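PDB 7AJ0: arylsulfatase from Pseudoalteromonas sp. MB47, which probably hydrolyses sulfate esters of the algal polysaccharide fucoidan in an exo-acting manner and assembles as a hexamer. Local coordinates for residues N53-V59 and F262-F268; P67-G71 and A87-L93. One frame throughout, in Å; residues are numbered along the deposited sequence.

Contact 1: N53-V59 and F262-F268; sequences NVLVLLV and FYLIHSF
Parallel pairing of N53-V59 with F262-F268 builds the middle of the large mixed sheet: the strand axes lie 4.9 Å apart and their directions differ by 11°. V54, V56 and L58 donate to the carbonyls of F262, L264 and H266, L58 N to H266 O measuring 2.9 Å, and their own carbonyls receive the amides of L264, H266 and F268, two residues further along, the last bond, F268 N to L58 O, being weak. At the start of the ladder N53 OD1 accepts F262 N at 3.0 Å, with the donor tilted 30° from the carbonyl plane. The F262 ring, its CG placed between backbone N and carbonyl carbon (chi1 73°), lies over the N53 side chain, CB standing 3.4 Å from the ring centroid, amide and ring stacked nearly flat. With an alanine in place of F262, the N53 amide would probably lose the surface it stacks on and a gap would open beside L55. This is the core sheet of the alkaline phosphatase-like fold, and strand 53-59 runs directly into the calcium ligands D60 and D61. On one face L55 CD1 meets L264 CD2 at 3.6 Å; on the other, V54 CB packs against Y263 CD2, also at 3.6 Å, while Y263 OH bonds Q141 and S384. Near the calcium end, V59 CG2 rests 3.8 Å from F268 CD2, and a water bonds to L58 O, F268 O and S267 OG, which also bonds K157 O.

Contact 2: P67-G71 and A87-L93; sequences PGVYG and ANEGLRL
V69 and Y70 belong to a single 3-10 turn, defined by the bonds Y70 N to P67 O and G71 N to G68 O, that faces a helix end turning into a strand. In A87-L93 the helix finishes at N88, G90 N returns to A87 O, and the chain is extended from L91; the closest CA atoms, those of V69 and A87, are 7.3 Å apart, so side chains must bridge the gap. Y70 OH donates to L93 O at 2.7 Å, approaching 36° out of the carbonyl plane, and the same hydroxyl is bonded by G357 N. R92 runs past the Y70 ring in the opposite direction: its CD lies over one face, 3.8 Å from the ring centroid, and CZ follows at 5.0 Å as a cation-pi contact, with the guanidinium almost perpendicular to the ring. The bend at chi3 (66°) brings that group under the carbonyl of V69, whose O stands over its face 3.4 Å from R92 CZ; the angle at NE is too poor for a hydrogen bond. V69 spreads its two methyls, CG1 reaching A87 CB at 3.8 Å and CG2 reaching N88 OD1 at 3.5 Å. Around it, the side chains of Y70 and A87 touch strand 354-360, the R92 backbone bonds to strand 369-371, the R92 side chain packs on G68 of a second subunit, and D84 of helix 81-88 holds V69 N.

In the fold
From the N terminus, helix 31-48 leads to strand 53-59, the first strand of the chain, followed by the calcium ligands D60 and D61 and then the loop carrying P67-G71. Contact 2 closes a short loop: 15 residues, including most of helix 81-88, separate its two segments. Contact 1 closes a far longer one of 202 residues when the chain returns as strand 262-267, and contact 2 is nested wholly inside it. The two do not touch, their nearest atoms being about 8 Å apart, yet both reach the same sheet. Strand 53-59 pairs with 318-324, which pairs with 354-360, and this in turn with 91-97, the strand entered at the end of contact 2.

Contact 1: N53-V59 and F262-F268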
loop_
_atom_site.group_PDB
_atom_site.type_symbol
_atom_site.label_atom_id
_atom_site.label_comp_id
_atom_site.label_asym_id
_atom_site.label_seq_id
_atom_site.Cartn_x
_atom_site.Cartn_y
_atom_site.Cartn_z
ATOM N N ASN A 53 -44.802 8.325 28.190
ATOM C CA ASN A 53 -44.482 7.264 27.254
ATOM C C ASN A 53 -43.089 7.492 26.674
ATOM O O ASN A 53 -42.580 8.615 26.636
ATOM C CB ASN A 53 -45.493 7.210 26.107
ATOM C CG ASN A 53 -46.922 7.372 26.573
ATOM O OD1 ASN A 53 -47.400 6.632 27.432
ATOM N ND2 ASN A 53 -47.618 8.348 26.001
ATOM N N VAL A 54 -42.475 6.409 26.214
ATOM C CA VAL A 54 -41.217 6.476 25.485
ATOM C C VAL A 54 -41.388 5.700 24.188
ATOM O O VAL A 54 -41.891 4.572 24.197
ATOM C CB VAL A 54 -40.036 5.912 26.298
ATOM C CG1 VAL A 54 -38.756 5.987 25.476
ATOM C CG2 VAL A 54 -39.879 6.668 27.607
ATOM N N LEU A 55 -40.989 6.311 23.079
ATOM C CA LEU A 55 -40.959 5.662 21.779
ATOM C C LEU A 55 -39.529 5.725 21.270
ATOM O O LEU A 55 -38.999 6.818 21.041
ATOM C CB LEU A 55 -41.917 6.340 20.796
ATOM C CG LEU A 55 -41.887 5.821 19.359
ATOM C CD1 LEU A 55 -42.366 4.381 19.280
ATOM C CD2 LEU A 55 -42.725 6.723 18.458
ATOM N N VAL A 56 -38.900 4.565 21.131
ATOM C CA VAL A 56 -37.542 4.465 20.612
ATOM C C VAL A 56 -37.640 3.956 19.181
ATOM O O VAL A 56 -38.003 2.799 18.947
ATOM C CB VAL A 56 -36.668 3.546 21.475
ATOM C CG1 VAL A 56 -35.236 3.543 20.956
ATOM C CG2 VAL A 56 -36.714 3.977 22.932
ATOM N N LEU A 57 -37.336 4.824 18.218
ATOM C CA LEU A 57 -37.290 4.447 16.809
ATOM C C LEU A 57 -35.864 4.013 16.489
ATOM O O LEU A 57 -34.949 4.844 16.437
ATOM C CB LEU A 57 -37.724 5.606 15.918
ATOM C CG LEU A 57 -39.155 6.105 16.111
ATOM C CD1 LEU A 57 -39.389 7.373 15.304
ATOM C CD2 LEU A 57 -40.150 5.024 15.724
ATOM N N LEU A 58 -35.674 2.717 16.284
ATOM C CA LEU A 58 -34.351 2.126 16.114
ATOM C C LEU A 58 -34.226 1.653 14.672
ATOM O O LEU A 58 -34.806 0.633 14.291
ATOM C CB LEU A 58 -34.152 0.982 17.101
ATOM C CG LEU A 58 -32.743 0.416 17.252
ATOM C CD1 LEU A 58 -31.774 1.463 17.777
ATOM C CD2 LEU A 58 -32.789 -0.790 18.178
ATOM N N VAL A 59 -33.474 2.396 13.874
ATOM C CA VAL A 59 -33.198 2.020 12.494
ATOM C C VAL A 59 -31.955 1.143 12.468
ATOM O O VAL A 59 -31.018 1.340 13.250
ATOM C CB VAL A 59 -33.024 3.265 11.606
ATOM C CG1 VAL A 59 -32.937 2.862 10.143
ATOM C CG2 VAL A 59 -34.173 4.233 11.828
ATOM N N PHE A 262 -47.039 3.647 27.798
ATOM C CA PHE A 262 -46.450 2.639 26.932
ATOM C C PHE A 262 -44.957 2.895 26.777
ATOM O O PHE A 262 -44.497 4.041 26.782
ATOM C CB PHE A 262 -47.136 2.603 25.553
ATOM C CG PHE A 262 -46.812 3.775 24.663
ATOM C CD1 PHE A 262 -45.621 3.820 23.952
ATOM C CD2 PHE A 262 -47.715 4.813 24.511
ATOM C CE1 PHE A 262 -45.325 4.890 23.132
ATOM C CE2 PHE A 262 -47.427 5.885 23.686
ATOM C CZ PHE A 262 -46.230 5.923 22.996
ATOM N N TYR A 263 -44.202 1.807 26.669
ATOM C CA TYR A 263 -42.792 1.845 26.305
ATOM C C TYR A 263 -42.633 0.951 25.082
ATOM O O TYR A 263 -42.765 -0.273 25.184
ATOM C CB TYR A 263 -41.895 1.379 27.447
ATOM C CG TYR A 263 -40.425 1.555 27.141
ATOM C CD1 TYR A 263 -39.753 0.651 26.331
ATOM C CD2 TYR A 263 -39.713 2.632 27.649
ATOM C CE1 TYR A 263 -38.415 0.811 26.039
ATOM C CE2 TYR A 263 -38.371 2.801 27.365
ATOM C CZ TYR A 263 -37.728 1.885 26.559
ATOM O OH TYR A 263 -36.392 2.041 26.268
ATOM N N LEU A 264 -42.357 1.560 23.932
ATOM C CA LEU A 264 -42.289 0.848 22.664
ATOM C C LEU A 264 -40.924 1.063 22.033
ATOM O O LEU A 264 -40.501 2.207 21.833
ATOM C CB LEU A 264 -43.390 1.319 21.709
ATOM C CG LEU A 264 -43.276 0.792 20.278
ATOM C CD1 LEU A 264 -43.313 -0.727 20.261
ATOM C CD2 LEU A 264 -44.377 1.361 19.400
ATOM N N ILE A 265 -40.245 -0.036 21.714
ATOM C CA ILE A 265 -39.070 -0.022 20.850
ATOM C C ILE A 265 -39.549 -0.488 19.476
ATOM O O ILE A 265 -39.804 -1.674 19.263
ATOM C CB ILE A 265 -37.951 -0.910 21.381
ATOM C CG1 ILE A 265 -37.392 -0.344 22.685
ATOM C CG2 ILE A 265 -36.845 -1.044 20.333
ATOM C CD1 ILE A 265 -36.419 -1.268 23.389
ATOM N N HIS A 266 -39.672 0.449 18.536
ATOM C CA HIS A 266 -39.991 0.120 17.151
ATOM C C HIS A 266 -38.676 -0.084 16.407
ATOM O O HIS A 266 -37.968 0.882 16.106
ATOM C CB HIS A 266 -40.824 1.212 16.495
ATOM C CG HIS A 266 -41.303 0.850 15.125
ATOM N ND1 HIS A 266 -42.491 0.186 14.904
ATOM C CD2 HIS A 266 -40.744 1.037 13.906
ATOM C CE1 HIS A 266 -42.649 -0.007 13.606
ATOM N NE2 HIS A 266 -41.603 0.500 12.979
ATOM N N SER A 267 -38.355 -1.336 16.111
ATOM C CA SER A 267 -37.053 -1.732 15.578
ATOM C C SER A 267 -37.217 -2.073 14.101
ATOM O O SER A 267 -37.515 -3.211 13.740
ATOM C CB SER A 267 -36.501 -2.914 16.388
ATOM O OG SER A 267 -35.293 -3.412 15.839
ATOM N N PHE A 268 -37.015 -1.071 13.245
ATOM C CA PHE A 268 -37.115 -1.288 11.812
ATOM C C PHE A 268 -36.239 -2.459 11.386
ATOM O O PHE A 268 -35.153 -2.679 11.932
ATOM C CB PHE A 268 -36.670 -0.046 11.031
ATOM C CG PHE A 268 -37.545 1.154 11.222
ATOM C CD1 PHE A 268 -38.646 1.357 10.411
ATOM C CD2 PHE A 268 -37.246 2.097 12.188
ATOM C CE1 PHE A 268 -39.445 2.467 10.574
ATOM C CE2 PHE A 268 -38.043 3.210 12.355
ATOM C CZ PHE A 268 -39.142 3.396 11.545
HETATM O O HOH W 1 -33.751 -1.769 14.057
#

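Contact 2: P67-G71 and A87-L93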
loop_
_atom_site.group_PDB
_atom_site.type_symbol
_atom_site.label_atom_id
_atom_site.label_comp_id
_atom_site.label_asym_id
_atom_site.label_seq_id
_atom_site.Cartn_x
_atom_site.Cartn_y
_atom_site.Cartn_z
ATOM N N PRO A 67 -29.577 10.804 7.447
ATOM C CA PRO A 67 -30.632 11.825 7.423
ATOM C C PRO A 67 -30.118 13.147 6.877
ATOM O O PRO A 67 -28.953 13.513 7.056
ATOM C CB PRO A 67 -31.046 11.959 8.896
ATOM C CG PRO A 67 -30.492 10.745 9.577
ATOM C CD PRO A 67 -29.249 10.383 8.821
ATOM N N GLY A 68 -31.015 13.875 6.209
ATOM C CA GLY A 68 -30.624 15.139 5.608
ATOM C C GLY A 68 -30.106 16.140 6.621
ATOM O O GLY A 68 -29.175 16.900 6.339
ATOM N N VAL A 69 -30.697 16.156 7.817
ATOM C CA VAL A 69 -30.289 17.103 8.849
ATOM C C VAL A 69 -28.914 16.792 9.414
ATOM O O VAL A 69 -28.334 17.641 10.102
ATOM C CB VAL A 69 -31.364 17.132 9.956
ATOM C CG1 VAL A 69 -31.315 15.859 10.786
ATOM C CG2 VAL A 69 -31.194 18.357 10.830
ATOM N N TYR A 70 -28.371 15.610 9.133
ATOM C CA TYR A 70 -27.004 15.269 9.501
ATOM C C TYR A 70 -26.018 15.457 8.353
ATOM O O TYR A 70 -24.831 15.161 8.522
ATOM C CB TYR A 70 -26.924 13.817 9.985
ATOM C CG TYR A 70 -27.275 13.610 11.440
ATOM C CD1 TYR A 70 -26.303 13.703 12.426
ATOM C CD2 TYR A 70 -28.572 13.304 11.824
ATOM C CE1 TYR A 70 -26.615 13.506 13.754
ATOM C CE2 TYR A 70 -28.894 13.105 13.151
ATOM C CZ TYR A 70 -27.912 13.206 14.111
ATOM O OH TYR A 70 -28.230 13.009 15.433
ATOM N N GLY A 71 -26.476 15.922 7.196
ATOM C CA GLY A 71 -25.614 16.129 6.055
ATOM C C GLY A 71 -25.784 15.151 4.915
ATOM O O GLY A 71 -24.926 15.114 4.023
ATOM N N ALA A 87 -35.744 16.415 14.363
ATOM C CA ALA A 87 -34.504 17.016 14.841
ATOM C C ALA A 87 -34.634 18.530 14.972
ATOM O O ALA A 87 -34.207 19.114 15.974
ATOM C CB ALA A 87 -33.356 16.658 13.896
ATOM N N ASN A 88 -35.215 19.185 13.965
ATOM C CA ASN A 88 -35.281 20.642 13.987
ATOM C C ASN A 88 -36.260 21.149 15.038
ATOM O O ASN A 88 -36.091 22.258 15.558
ATOM C CB ASN A 88 -35.665 21.169 12.603
ATOM C CG ASN A 88 -34.577 20.939 11.571
ATOM O OD1 ASN A 88 -33.393 20.870 11.905
ATOM N ND2 ASN A 88 -34.973 20.821 10.310
ATOM N N GLU A 89 -37.285 20.367 15.359
ATOM C CA GLU A 89 -38.216 20.704 16.427
ATOM C C GLU A 89 -37.838 20.049 17.746
ATOM O O GLU A 89 -38.633 20.066 18.690
ATOM C CB GLU A 89 -39.636 20.307 16.022
ATOM C CG GLU A 89 -40.182 21.160 14.895
ATOM C CD GLU A 89 -41.377 20.537 14.211
ATOM O OE1 GLU A 89 -41.881 19.504 14.702
ATOM O OE2 GLU A 89 -41.808 21.083 13.175
ATOM N N GLY A 90 -36.642 19.481 17.830
ATOM C CA GLY A 90 -36.167 18.851 19.055
ATOM C C GLY A 90 -34.680 19.010 19.197
ATOM O O GLY A 90 -34.123 20.063 18.856
ATOM N N LEU A 91 -34.021 17.964 19.686
ATOM C CA LEU A 91 -32.596 17.990 19.998
ATOM C C LEU A 91 -31.877 16.985 19.112
ATOM O O LEU A 91 -32.233 15.802 19.093
ATOM C CB LEU A 91 -32.369 17.674 21.478
ATOM C CG LEU A 91 -30.957 17.332 21.946
ATOM C CD1 LEU A 91 -30.012 18.495 21.740
ATOM C CD2 LEU A 91 -30.983 16.921 23.417
ATOM N N ARG A 92 -30.869 17.455 18.383
ATOM C CA ARG A 92 -30.041 16.598 17.546
ATOM C C ARG A 92 -28.702 16.381 18.242
ATOM O O ARG A 92 -27.978 17.343 18.517
ATOM C CB ARG A 92 -29.840 17.209 16.161
ATOM C CG ARG A 92 -28.983 16.355 15.241
ATOM C CD ARG A 92 -29.129 16.773 13.790
ATOM N NE ARG A 92 -28.600 18.108 13.531
ATOM C CZ ARG A 92 -27.329 18.368 13.231
ATOM N NH1 ARG A 92 -26.443 17.384 13.161
ATOM N NH2 ARG A 92 -26.945 19.616 13.004
ATOM N N LEU A 93 -28.384 15.123 18.529
ATOM C CA LEU A 93 -27.141 14.751 19.192
ATOM C C LEU A 93 -26.116 14.354 18.137
ATOM O O LEU A 93 -26.371 13.459 17.322
ATOM C CB LEU A 93 -27.375 13.601 20.169
ATOM C CG LEU A 93 -28.310 13.896 21.340
ATOM C CD1 LEU A 93 -28.541 12.637 22.158
ATOM C CD2 LEU A 93 -27.750 15.002 22.216
#